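Local coordinates for protein aspartate semialdehyde dehydrogenase (Francisella tularensis subsp. tularensis, PDB 4WOJ) that probably catalyses the NADPH-dependent reductive dephosphorylation of L-aspartyl-4-phosphate to L-aspartate semialdehyde, an early step toward lysine, methionine and threonine, at residues 21-26 and 76-81; 156-161 and 294-299; 189-194 and 202-207; 238-243 and 262-267. One frame throughout, in Å; residues are numbered along the deposited sequence.

Contact 1 (21-26 and 76-81)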
loop_
_atom_site.group_PDB
_atom_site.type_symbol
_atom_site.label_atom_id
_atom_site.label_comp_id
_atom_site.label_asym_id
_atom_site.label_seq_id
_atom_site.Cartn_x
_atom_site.Cartn_y
_atom_site.Cartn_z
ATOM N N SER B 21 -11.555 -16.654 17.676
ATOM C CA SER B 21 -12.764 -17.175 17.018
ATOM C C SER B 21 -12.409 -17.895 15.741
ATOM O O SER B 21 -13.025 -18.891 15.360
ATOM C CB SER B 21 -13.738 -16.058 16.666
ATOM O OG SER B 21 -13.590 -14.992 17.556
ATOM N N VAL B 22 -11.410 -17.368 15.046
ATOM C CA VAL B 22 -11.030 -17.955 13.785
ATOM C C VAL B 22 -10.414 -19.331 14.062
ATOM O O VAL B 22 -10.646 -20.285 13.323
ATOM C CB VAL B 22 -10.137 -17.000 13.010
ATOM C CG1 VAL B 22 -9.536 -17.700 11.795
ATOM C CG2 VAL B 22 -10.973 -15.785 12.586
ATOM N N LEU B 23 -9.730 -19.449 15.191
ATOM C CA LEU B 23 -9.156 -20.718 15.608
ATOM C C LEU B 23 -10.232 -21.728 15.964
ATOM O O LEU B 23 -10.221 -22.844 15.464
ATOM C CB LEU B 23 -8.228 -20.501 16.796
ATOM C CG LEU B 23 -7.619 -21.763 17.359
ATOM C CD1 LEU B 23 -6.660 -22.348 16.366
ATOM C CD2 LEU B 23 -6.942 -21.499 18.701
ATOM N N MET B 24 -11.170 -21.322 16.819
ATOM C CA MET B 24 -12.325 -22.153 17.153
ATOM C C MET B 24 -12.983 -22.617 15.897
ATOM O O MET B 24 -13.204 -23.802 15.700
ATOM C CB MET B 24 -13.368 -21.375 17.942
ATOM C CG MET B 24 -12.954 -20.966 19.338
ATOM S SD MET B 24 -12.308 -22.347 20.256
ATOM C CE MET B 24 -10.564 -21.909 20.269
ATOM N N SER B 25 -13.311 -21.688 15.021
ATOM C CA SER B 25 -13.994 -22.095 13.801
ATOM C C SER B 25 -13.207 -23.102 13.005
ATOM O O SER B 25 -13.762 -23.968 12.356
ATOM C CB SER B 25 -14.271 -20.913 12.916
ATOM O OG SER B 25 -14.424 -21.373 11.569
ATOM N N ARG B 26 -11.884 -22.972 13.016
ATOM C CA ARG B 26 -11.053 -23.825 12.176
ATOM C C ARG B 26 -10.935 -25.198 12.807
ATOM O O ARG B 26 -10.852 -26.230 12.110
ATOM C CB ARG B 26 -9.679 -23.183 11.936
ATOM C CG ARG B 26 -9.732 -22.109 10.858
ATOM C CD ARG B 26 -9.942 -22.719 9.474
ATOM N NE ARG B 26 -8.861 -23.653 9.132
ATOM C CZ ARG B 26 -8.980 -24.692 8.306
ATOM N NH1 ARG B 26 -10.143 -24.954 7.711
ATOM N NH2 ARG B 26 -7.931 -25.463 8.056
ATOM N N LEU B 76 -3.056 -23.061 25.052
ATOM C CA LEU B 76 -2.976 -22.362 23.784
ATOM C C LEU B 76 -3.551 -20.947 23.912
ATOM O O LEU B 76 -4.776 -20.760 24.075
ATOM C CB LEU B 76 -3.712 -23.158 22.713
ATOM C CG LEU B 76 -3.329 -22.813 21.279
ATOM C CD1 LEU B 76 -3.687 -23.992 20.388
ATOM C CD2 LEU B 76 -4.015 -21.535 20.817
ATOM N N SER B 77 -2.665 -19.954 23.813
ATOM C CA SER B 77 -3.053 -18.558 24.093
ATOM C C SER B 77 -3.100 -17.701 22.836
ATOM O O SER B 77 -2.149 -17.660 22.084
ATOM C CB SER B 77 -2.102 -17.912 25.107
ATOM O OG SER B 77 -2.543 -16.598 25.413
ATOM N N CYS B 78 -4.234 -17.046 22.632
ATOM C CA CYS B 78 -4.359 -15.944 21.706
ATOM C C CYS B 78 -4.569 -14.661 22.511
ATOM O O CYS B 78 -5.080 -13.660 21.996
ATOM C CB CYS B 78 -5.558 -16.155 20.787
ATOM S SG CYS B 78 -5.497 -17.685 19.859
ATOM N N GLN B 79 -4.160 -14.687 23.770
ATOM C CA GLN B 79 -4.535 -13.627 24.688
ATOM C C GLN B 79 -3.767 -12.353 24.411
ATOM O O GLN B 79 -4.351 -11.275 24.339
ATOM C CB GLN B 79 -4.334 -14.067 26.143
ATOM C CG GLN B 79 -4.992 -13.148 27.173
ATOM C CD GLN B 79 -6.452 -12.922 26.894
ATOM O OE1 GLN B 79 -7.233 -13.862 26.864
ATOM N NE2 GLN B 79 -6.831 -11.676 26.682
ATOM N N GLY B 80 -2.455 -12.486 24.258
ATOM C CA GLY B 80 -1.575 -11.337 24.080
ATOM C C GLY B 80 -0.323 -11.463 24.921
ATOM O O GLY B 80 -0.214 -12.338 25.784
ATOM N N GLY B 81 0.631 -10.575 24.645
ATOM C CA GLY B 81 1.898 -10.520 25.342
ATOM C C GLY B 81 1.824 -10.039 26.781
ATOM O O GLY B 81 2.618 -10.482 27.615
#
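Leu23 meets Leu76 and Cys78 without a ring, amide or carboxylate between them, so this contact has neither faces nor edges: two methyl groups and a sulfur do all the touching. The leucines reach for each other tip to tip, CD2 of Leu23 standing 3.6 Å from CD2 of Leu76. With the CG of Leu23 anti to the backbone N (chi1 177°), CD2 is put on the side of Leu76 and Cys78; its other methyl, CD1, stays 5.2 Å from Leu76 CD2, leaving a single branch to make the contact. Cys78, two residues beyond Leu76 on the same face of the chain, adds its sulfur: SG lies 4.2 Å from Leu23 CD2. The two leucines are buried, Cys78 partly exposed, and van der Waals packing is the whole of the contact.

Helix 18-30 is the first helix of a Rossmann-type NAD(P)-binding domain, and strand 74-77 lies beside strand 8-13 in its parallel sheet. Leu23 packs the helix on the sheet near the C-terminal end of strand 74-77, while Leu76 also packs on Phe12 and Ile101 of the two flanking strands. At the end of the strand, Ser77 OG accepts from the backbone N of Gln79 at 3.0 Å, an ST turn that bends the chain toward Gly80, the N-cap residue of helix 81-93. Helix 354-369 packs on helix 18-30 too: Val22 touches Leu354 and Ala358, as well as Leu199 of the second subunit, and Arg26 NH2 forms a salt bridge with Glu359 OE2.

Contact 2 (156-161 and 294-299)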
loop_
_atom_site.group_PDB
_atom_site.type_symbol
_atom_site.label_atom_id
_atom_site.label_comp_id
_atom_site.label_asym_id
_atom_site.label_seq_id
_atom_site.Cartn_x
_atom_site.Cartn_y
_atom_site.Cartn_z
ATOM N N GLU B 156 14.367 -24.362 -1.664
ATOM C CA GLU B 156 15.560 -24.605 -2.476
ATOM C C GLU B 156 16.711 -23.663 -2.148
ATOM O O GLU B 156 17.669 -23.615 -2.874
ATOM C CB GLU B 156 15.224 -24.489 -3.942
ATOM C CG GLU B 156 14.143 -25.473 -4.350
ATOM C CD GLU B 156 14.186 -25.764 -5.809
ATOM O OE1 GLU B 156 15.255 -25.565 -6.445
ATOM O OE2 GLU B 156 13.144 -26.188 -6.294
ATOM N N ASP B 157 16.611 -22.934 -1.046
ATOM C CA ASP B 157 17.587 -21.932 -0.683
ATOM C C ASP B 157 17.991 -21.055 -1.862
ATOM O O ASP B 157 19.185 -20.764 -2.049
ATOM C CB ASP B 157 18.827 -22.586 -0.073
ATOM C CG ASP B 157 19.659 -21.603 0.721
ATOM O OD1 ASP B 157 19.103 -20.573 1.204
ATOM O OD2 ASP B 157 20.881 -21.854 0.866
ATOM N N LEU B 158 17.007 -20.618 -2.651
ATOM C CA LEU B 158 17.284 -19.780 -3.833
ATOM C C LEU B 158 17.217 -18.268 -3.597
ATOM O O LEU B 158 17.608 -17.485 -4.452
ATOM C CB LEU B 158 16.367 -20.195 -4.985
ATOM C CG LEU B 158 16.727 -21.567 -5.584
ATOM C CD1 LEU B 158 15.749 -21.970 -6.651
ATOM C CD2 LEU B 158 18.132 -21.581 -6.186
ATOM N N VAL B 159 16.789 -17.853 -2.409
ATOM C CA VAL B 159 16.551 -16.434 -2.151
ATOM C C VAL B 159 17.734 -15.852 -1.391
ATOM O O VAL B 159 18.051 -16.336 -0.295
ATOM C CB VAL B 159 15.278 -16.245 -1.304
ATOM C CG1 VAL B 159 15.108 -14.796 -0.904
ATOM C CG2 VAL B 159 14.069 -16.770 -2.046
ATOM N N GLU B 160 18.328 -14.797 -1.968
ATOM C CA GLU B 160 19.480 -14.071 -1.402
ATOM C C GLU B 160 18.997 -12.971 -0.456
ATOM O O GLU B 160 19.527 -12.839 0.632
ATOM C CB GLU B 160 20.343 -13.440 -2.506
ATOM C CG GLU B 160 21.736 -13.005 -2.032
ATOM C CD GLU B 160 22.666 -12.577 -3.163
ATOM O OE1 GLU B 160 22.907 -13.353 -4.116
ATOM O OE2 GLU B 160 23.183 -11.448 -3.107
ATOM N N TRP B 161 18.020 -12.166 -0.908
ATOM C CA TRP B 161 17.238 -11.281 -0.023
ATOM C C TRP B 161 15.837 -10.924 -0.528
ATOM O O TRP B 161 15.518 -11.159 -1.665
ATOM C CB TRP B 161 17.981 -10.006 0.351
ATOM C CG TRP B 161 18.457 -9.110 -0.741
ATOM C CD1 TRP B 161 19.772 -8.856 -1.042
ATOM C CD2 TRP B 161 17.673 -8.258 -1.610
ATOM N NE1 TRP B 161 19.849 -7.942 -2.036
ATOM C CE2 TRP B 161 18.589 -7.553 -2.416
ATOM C CE3 TRP B 161 16.297 -8.045 -1.800
ATOM C CZ2 TRP B 161 18.190 -6.653 -3.402
ATOM C CZ3 TRP B 161 15.887 -7.146 -2.785
ATOM C CH2 TRP B 161 16.832 -6.461 -3.576
ATOM N N LYS B 294 7.815 -19.081 -11.485
ATOM C CA LYS B 294 6.381 -19.384 -11.250
ATOM C C LYS B 294 6.256 -20.838 -10.869
ATOM O O LYS B 294 5.588 -21.178 -9.911
ATOM C CB LYS B 294 5.520 -19.131 -12.485
ATOM C CG LYS B 294 5.535 -17.682 -13.014
ATOM C CD LYS B 294 5.191 -17.482 -14.497
ATOM C CE LYS B 294 3.899 -18.189 -14.970
ATOM N NZ LYS B 294 2.851 -18.359 -13.927
ATOM N N GLN B 295 6.968 -21.692 -11.596
ATOM C CA GLN B 295 6.882 -23.124 -11.348
ATOM C C GLN B 295 7.191 -23.410 -9.879
ATOM O O GLN B 295 6.345 -23.923 -9.143
ATOM C CB GLN B 295 7.802 -23.905 -12.299
ATOM C CG GLN B 295 7.721 -25.413 -12.118
ATOM C CD GLN B 295 6.330 -25.975 -12.455
ATOM O OE1 GLN B 295 5.535 -25.350 -13.179
ATOM N NE2 GLN B 295 6.033 -27.165 -11.933
ATOM N N LYS B 296 8.402 -23.049 -9.473
ATOM C CA LYS B 296 8.843 -23.212 -8.083
ATOM C C LYS B 296 7.821 -22.618 -7.105
ATOM O O LYS B 296 7.460 -23.265 -6.133
ATOM C CB LYS B 296 10.188 -22.532 -7.825
ATOM C CG LYS B 296 11.257 -22.877 -8.846
ATOM C CD LYS B 296 12.318 -23.780 -8.285
ATOM C CE LYS B 296 13.459 -23.888 -9.272
ATOM N NZ LYS B 296 13.854 -25.309 -9.397
ATOM N N ILE B 297 7.387 -21.383 -7.355
ATOM C CA ILE B 297 6.456 -20.736 -6.447
ATOM C C ILE B 297 5.190 -21.623 -6.285
ATOM O O ILE B 297 4.744 -21.895 -5.176
ATOM C CB ILE B 297 6.057 -19.325 -6.905
ATOM C CG1 ILE B 297 7.107 -18.319 -6.469
ATOM C CG2 ILE B 297 4.681 -18.933 -6.318
ATOM C CD1 ILE B 297 6.961 -16.977 -7.139
ATOM N N SER B 298 4.703 -22.086 -7.421
ATOM C CA SER B 298 3.460 -22.845 -7.532
ATOM C C SER B 298 3.559 -24.168 -6.824
ATOM O O SER B 298 2.538 -24.718 -6.458
ATOM C CB SER B 298 3.072 -23.088 -9.003
ATOM O OG SER B 298 3.613 -24.292 -9.446
ATOM N N GLN B 299 4.761 -24.667 -6.598
ATOM C CA GLN B 299 4.951 -25.918 -5.837
ATOM C C GLN B 299 5.444 -25.752 -4.374
ATOM O O GLN B 299 5.837 -26.712 -3.736
ATOM C CB GLN B 299 5.850 -26.886 -6.620
ATOM C CG GLN B 299 5.221 -27.283 -7.961
ATOM C CD GLN B 299 5.525 -28.705 -8.443
ATOM O OE1 GLN B 299 5.558 -28.949 -9.656
ATOM N NE2 GLN B 299 5.728 -29.652 -7.520
#
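Glu156 and Lys296 bring the two backbones closest, with 8.9 Å between their CA atoms, where the chain leaving helix 151-154 passes the last turn of helix 290-298. That exit is a Schellman motif: Asp157, at positive phi, is its C-prime residue, with Leu158 N bonded back to Leu153 O and Asp157 N to Leu154 O. The turn leaves Glu156 and Leu158 both directed at the helix, and Lys296 answers them. Its chain, bent at chi2 (-108°) and again at chi4, crosses the extended Glu156 at about a right angle. NZ stands 3.3 Å from both OE1 and OE2 of Glu156, a salt bridge whose two hydrogen bonds are weak. Lys296 CD comes as near as 3.2 Å to Glu156 OE2, so the carboxylate lies against the end of the aliphatic chain as well as the ammonium. Leu158 CD1 touches CE at 4.0 Å, giving the same chain an apolar neighbour. Lys296 also packs on Leu153 of helix 151-154, and Ile297 beside it reaches both Leu153 and strand 304-307; Leu158 bonds through its backbone to Arg285, just after strand 275-284, before Glu160 and Trp161 form a classic beta bulge opposite Lys283.

Contact 3 (189-194 and 202-207)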
loop_
_atom_site.group_PDB
_atom_site.type_symbol
_atom_site.label_atom_id
_atom_site.label_comp_id
_atom_site.label_asym_id
_atom_site.label_seq_id
_atom_site.Cartn_x
_atom_site.Cartn_y
_atom_site.Cartn_z
ATOM N N SER B 189 -18.720 9.169 6.088
ATOM C CA SER B 189 -19.719 8.930 5.036
ATOM C C SER B 189 -20.984 9.734 5.262
ATOM O O SER B 189 -21.642 10.132 4.302
ATOM C CB SER B 189 -20.106 7.450 4.922
ATOM O OG SER B 189 -18.974 6.616 4.755
ATOM N N LYS B 190 -21.341 9.948 6.523
ATOM C CA LYS B 190 -22.565 10.706 6.835
ATOM C C LYS B 190 -22.398 12.151 6.442
ATOM O O LYS B 190 -23.219 12.682 5.694
ATOM C CB LYS B 190 -22.952 10.610 8.309
ATOM C CG LYS B 190 -23.797 9.383 8.578
ATOM C CD LYS B 190 -23.829 9.014 10.046
ATOM C CE LYS B 190 -24.661 7.750 10.236
ATOM N NZ LYS B 190 -24.161 6.940 11.376
ATOM N N ILE B 191 -21.319 12.774 6.906
ATOM C CA ILE B 191 -21.084 14.167 6.555
ATOM C C ILE B 191 -20.937 14.387 5.046
ATOM O O ILE B 191 -21.245 15.456 4.564
ATOM C CB ILE B 191 -19.925 14.815 7.316
ATOM C CG1 ILE B 191 -19.937 16.309 6.982
ATOM C CG2 ILE B 191 -18.591 14.204 6.901
ATOM C CD1 ILE B 191 -19.114 17.227 7.873
ATOM N N ASP B 192 -20.490 13.393 4.297
ATOM C CA ASP B 192 -20.203 13.597 2.861
ATOM C C ASP B 192 -21.491 13.783 2.041
ATOM O O ASP B 192 -22.406 12.963 2.098
ATOM C CB ASP B 192 -19.384 12.432 2.291
ATOM C CG ASP B 192 -19.155 12.544 0.793
ATOM O OD1 ASP B 192 -18.508 13.520 0.348
ATOM O OD2 ASP B 192 -19.608 11.638 0.055
ATOM N N ASN B 193 -21.489 14.851 1.250
ATOM C CA ASN B 193 -22.597 15.294 0.427
ATOM C C ASN B 193 -22.306 15.130 -1.071
ATOM O O ASN B 193 -21.379 15.732 -1.608
ATOM C CB ASN B 193 -22.854 16.774 0.728
ATOM C CG ASN B 193 -24.093 17.321 0.021
ATOM O OD1 ASN B 193 -24.351 17.026 -1.153
ATOM N ND2 ASN B 193 -24.861 18.139 0.739
ATOM N N ARG B 194 -23.147 14.347 -1.737
ATOM C CA ARG B 194 -23.029 14.061 -3.178
ATOM C C ARG B 194 -23.150 15.307 -4.054
ATOM O O ARG B 194 -22.523 15.402 -5.098
ATOM C CB ARG B 194 -24.133 13.086 -3.595
ATOM C CG ARG B 194 -24.504 12.069 -2.518
ATOM N N GLU B 202 -13.694 16.292 -0.777
ATOM C CA GLU B 202 -12.412 15.709 -0.373
ATOM C C GLU B 202 -11.875 16.558 0.775
ATOM O O GLU B 202 -11.450 16.031 1.815
ATOM C CB GLU B 202 -11.447 15.626 -1.575
ATOM C CG GLU B 202 -10.050 15.111 -1.259
ATOM C CD GLU B 202 -9.307 16.067 -0.325
ATOM O OE1 GLU B 202 -8.820 15.645 0.752
ATOM O OE2 GLU B 202 -9.309 17.280 -0.633
ATOM N N LYS B 203 -11.937 17.863 0.597
ATOM C CA LYS B 203 -11.479 18.797 1.622
ATOM C C LYS B 203 -12.209 18.652 2.936
ATOM O O LYS B 203 -11.577 18.630 4.010
ATOM C CB LYS B 203 -11.652 20.219 1.119
ATOM C CG LYS B 203 -11.127 21.252 2.093
ATOM C CD LYS B 203 -11.293 22.672 1.563
ATOM C CE LYS B 203 -11.258 23.672 2.730
ATOM N NZ LYS B 203 -9.978 23.625 3.508
ATOM N N ILE B 204 -13.544 18.550 2.842
ATOM C CA ILE B 204 -14.415 18.412 4.013
ATOM C C ILE B 204 -14.110 17.157 4.793
ATOM O O ILE B 204 -14.020 17.196 6.015
ATOM C CB ILE B 204 -15.912 18.447 3.621
ATOM C CG1 ILE B 204 -16.373 19.902 3.367
ATOM C CG2 ILE B 204 -16.787 17.857 4.713
ATOM C CD1 ILE B 204 -17.524 20.019 2.375
ATOM N N LEU B 205 -13.956 16.040 4.088
ATOM C CA LEU B 205 -13.596 14.766 4.743
ATOM C C LEU B 205 -12.245 14.901 5.384
ATOM O O LEU B 205 -12.046 14.538 6.552
ATOM C CB LEU B 205 -13.519 13.613 3.745
ATOM C CG LEU B 205 -14.737 13.290 2.904
ATOM C CD1 LEU B 205 -14.471 12.085 2.028
ATOM C CD2 LEU B 205 -15.932 13.035 3.792
ATOM N N ARG B 206 -11.313 15.437 4.597
ATOM C CA ARG B 206 -9.948 15.589 5.061
ATOM C C ARG B 206 -9.882 16.375 6.371
ATOM O O ARG B 206 -9.278 15.910 7.335
ATOM C CB ARG B 206 -9.064 16.236 4.007
ATOM C CG ARG B 206 -7.606 16.248 4.439
ATOM C CD ARG B 206 -6.688 16.599 3.295
ATOM N NE ARG B 206 -6.506 18.048 3.209
ATOM C CZ ARG B 206 -6.894 18.817 2.199
ATOM N NH1 ARG B 206 -7.475 18.314 1.136
ATOM N NH2 ARG B 206 -6.669 20.119 2.248
ATOM N N GLU B 207 -10.523 17.538 6.418
ATOM C CA GLU B 207 -10.506 18.347 7.644
ATOM C C GLU B 207 -11.242 17.651 8.788
ATOM O O GLU B 207 -10.770 17.682 9.927
ATOM C CB GLU B 207 -11.077 19.752 7.411
ATOM C CG GLU B 207 -10.214 20.632 6.508
ATOM C CD GLU B 207 -8.755 20.728 6.987
ATOM O OE1 GLU B 207 -8.521 20.976 8.202
ATOM O OE2 GLU B 207 -7.833 20.546 6.150
#
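Ile191 turns CG1 anti to its own nitrogen (chi1 -172°), and in Ile204 CG1 is anti to the carbonyl carbon (chi1 -79°), which leaves CG2 anti to the backbone N; these two rotations point the branches at each other across the gap between their helices. The setting is a helix-loop-helix arrangement, in which helix 175-191 ends, a short loop follows and helix 198-209 comes back to pack on the end just left, far from the centre of the chain.

The isoleucines cross obliquely, with CD1 of Ile191 4.0 Å from CG2 of Ile204. The second branch of Ile191 is used too: CG2 lies 4.3 Å from CD2 of Leu205. That same leucine methyl receives Asp192 from another direction, at 3.8 Å from its CB, so Leu205 CD2 touches both the last helical residue and the one after it. The polar end of Asp192 turns to a different partner, OD2 forming a salt bridge with Arg201 NH2. One residue on, Asn193 OD1 accepts from Asp195 N, as in an Asx turn.

This outlying pair of helices also meets the second subunit. Leu205 also packs on Leu182 of the second subunit, and Ser189 OG is hydrogen-bonded to Ser189 OG of that subunit, while Glu202 lies against its Arg274. On the face of helix 198-209 turned from Ile191, Arg206 NH1 donates to Glu202 OE1 at 3.0 Å and 154°, in the guanidinium plane and on the syn lone pair of the carboxylate, and forms a salt bridge, NH1 standing 2.7 Å from Glu202 OE2.

Contact 4 (238-243 and 262-267)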
loop_
_atom_site.group_PDB
_atom_site.type_symbol
_atom_site.label_atom_id
_atom_site.label_comp_id
_atom_site.label_asym_id
_atom_site.label_seq_id
_atom_site.Cartn_x
_atom_site.Cartn_y
_atom_site.Cartn_z
ATOM N N SER B 238 17.796 1.100 14.976
ATOM C CA SER B 238 18.231 0.944 13.572
ATOM C C SER B 238 17.492 1.863 12.567
ATOM O O SER B 238 17.989 2.123 11.471
ATOM C CB SER B 238 18.083 -0.528 13.124
ATOM O OG SER B 238 16.708 -0.924 12.965
ATOM N N GLY B 239 16.302 2.330 12.943
ATOM C CA GLY B 239 15.431 3.116 12.046
ATOM C C GLY B 239 14.132 2.395 11.717
ATOM O O GLY B 239 13.152 3.011 11.291
ATOM N N GLN B 240 14.149 1.080 11.902
ATOM C CA GLN B 240 12.987 0.226 11.649
ATOM C C GLN B 240 11.942 0.390 12.734
ATOM O O GLN B 240 12.254 0.850 13.835
ATOM C CB GLN B 240 13.402 -1.239 11.629
ATOM C CG GLN B 240 14.430 -1.599 10.573
ATOM C CD GLN B 240 15.028 -2.969 10.795
ATOM O OE1 GLN B 240 15.717 -3.195 11.798
ATOM N NE2 GLN B 240 14.767 -3.896 9.872
ATOM N N THR B 241 10.698 0.038 12.425
ATOM C CA THR B 241 9.744 -0.204 13.487
ATOM C C THR B 241 9.994 -1.633 13.948
ATOM O O THR B 241 10.737 -2.398 13.301
ATOM C CB THR B 241 8.273 -0.042 13.061
ATOM O OG1 THR B 241 7.935 -0.993 12.054
ATOM C CG2 THR B 241 8.039 1.318 12.505
ATOM N N LYS B 242 9.395 -1.997 15.073
ATOM C CA LYS B 242 9.566 -3.350 15.599
ATOM C C LYS B 242 8.932 -4.337 14.615
ATOM O O LYS B 242 9.484 -5.425 14.380
ATOM C CB LYS B 242 9.004 -3.502 17.008
ATOM C CG LYS B 242 9.621 -4.653 17.806
ATOM C CD LYS B 242 9.565 -4.375 19.308
ATOM C CE LYS B 242 8.238 -4.787 19.951
ATOM N NZ LYS B 242 8.361 -6.098 20.661
ATOM N N GLU B 243 7.816 -3.914 14.009
ATOM C CA GLU B 243 7.131 -4.696 12.972
ATOM C C GLU B 243 8.036 -5.145 11.853
ATOM O O GLU B 243 7.931 -6.282 11.387
ATOM C CB GLU B 243 5.985 -3.878 12.364
ATOM C CG GLU B 243 5.008 -4.690 11.506
ATOM C CD GLU B 243 4.232 -5.721 12.305
ATOM O OE1 GLU B 243 4.324 -5.719 13.552
ATOM O OE2 GLU B 243 3.493 -6.529 11.682
ATOM N N PRO B 262 18.728 -11.473 4.417
ATOM C CA PRO B 262 18.160 -10.223 4.862
ATOM C C PRO B 262 16.703 -10.055 4.386
ATOM O O PRO B 262 16.355 -10.447 3.274
ATOM C CB PRO B 262 19.073 -9.178 4.223
ATOM C CG PRO B 262 20.315 -9.884 3.831
ATOM C CD PRO B 262 19.897 -11.277 3.552
ATOM N N VAL B 263 15.870 -9.485 5.248
ATOM C CA VAL B 263 14.485 -9.063 4.894
ATOM C C VAL B 263 14.356 -7.632 5.361
ATOM O O VAL B 263 14.719 -7.279 6.466
ATOM C CB VAL B 263 13.382 -9.962 5.490
ATOM C CG1 VAL B 263 11.971 -9.482 5.097
ATOM C CG2 VAL B 263 13.548 -11.400 5.016
ATOM N N ASP B 264 13.913 -6.764 4.485
ATOM C CA ASP B 264 13.769 -5.376 4.869
ATOM C C ASP B 264 12.675 -4.767 4.011
ATOM O O ASP B 264 12.198 -5.380 3.078
ATOM C CB ASP B 264 15.100 -4.617 4.712
ATOM C CG ASP B 264 15.303 -3.521 5.799
ATOM O OD1 ASP B 264 14.272 -3.017 6.346
ATOM O OD2 ASP B 264 16.504 -3.197 6.120
ATOM N N GLY B 265 12.304 -3.556 4.375
ATOM C CA GLY B 265 11.365 -2.758 3.653
ATOM C C GLY B 265 10.569 -1.938 4.660
ATOM O O GLY B 265 11.059 -1.633 5.759
ATOM N N ILE B 266 9.346 -1.581 4.278
ATOM C CA ILE B 266 8.506 -0.826 5.142
ATOM C C ILE B 266 7.142 -1.478 5.372
ATOM O O ILE B 266 6.523 -2.013 4.443
ATOM C CB ILE B 266 8.293 0.550 4.564
ATOM C CG1 ILE B 266 7.770 1.492 5.665
ATOM C CG2 ILE B 266 7.337 0.454 3.365
ATOM C CD1 ILE B 266 7.260 2.809 5.154
ATOM N N CYS B 267 6.661 -1.349 6.607
ATOM C CA CYS B 267 5.350 -1.830 6.996
ATOM C C CYS B 267 4.320 -0.667 7.118
ATOM O O CYS B 267 4.521 0.281 7.851
ATOM C CB CYS B 267 5.469 -2.681 8.274
ATOM S SG CYS B 267 6.420 -4.231 8.078
HETATM O O HOH W 1 6.269 0.601 9.880
#
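Glu243 and Cys267 make the close half of this contact: SG of Cys267 lies 3.7 Å from CG of Glu243, and its CB only slightly farther, with the CA atoms of Glu243 and Cys267 6.9 Å apart. The glutamate CG, anti to the backbone N (chi1 -167°), lies on the sulfur, and a bend at chi2 (65°) sends the carboxylate on to Asn140 ND2.

The other half is looser, although buried. Gln240 NE2 and Asp264 OD1 stand 3.7 Å apart, with amide and carboxylate planes turned 57° from one another, and each group is held mainly by other partners. Ser238 OG donates to Gln240 OE1 at 2.7 Å; Gly265 N donates to Asp264 OD1 at 2.8 Å, while OD2 takes a bond from Leu338 N of the second subunit. One water is bound on the Cys267 side, accepting from Thr241 OG1 and donating to Cys267 O at 2.7 Å. Thr241 is the N-cap of helix 242-255, and its N bonds to Glu244 OE1, consistent with a capping box. The Glu243 side chain lies about 5 Å from that of Cys141 and about 6 Å from that of His276, the predicted acyl-thioester and proton-acceptor residues of the semialdehyde dehydrogenase active site.

From the N terminus, contact 1 closes first, bringing strand 74-77 back to helix 18-30 within the NAD-binding domain; the other three follow it, all in the dimerisation domain. Contact 2 opens at 156-161 and closes only at 294-299, and the long loop between holds both contact 3 and contact 4, one after the other, without crossing. Contact 3 joins consecutive helices at the periphery, about 46 Å from contact 2 between centres. Contact 4 ties helix 242-255 to strand 263-266, outermost in its sheet within this chain, and touches contact 2 where Glu160 and Trp161 pack on Pro262, just ahead of that strand. Segments of all four contacts reach the second subunit, contact 2 through Trp161.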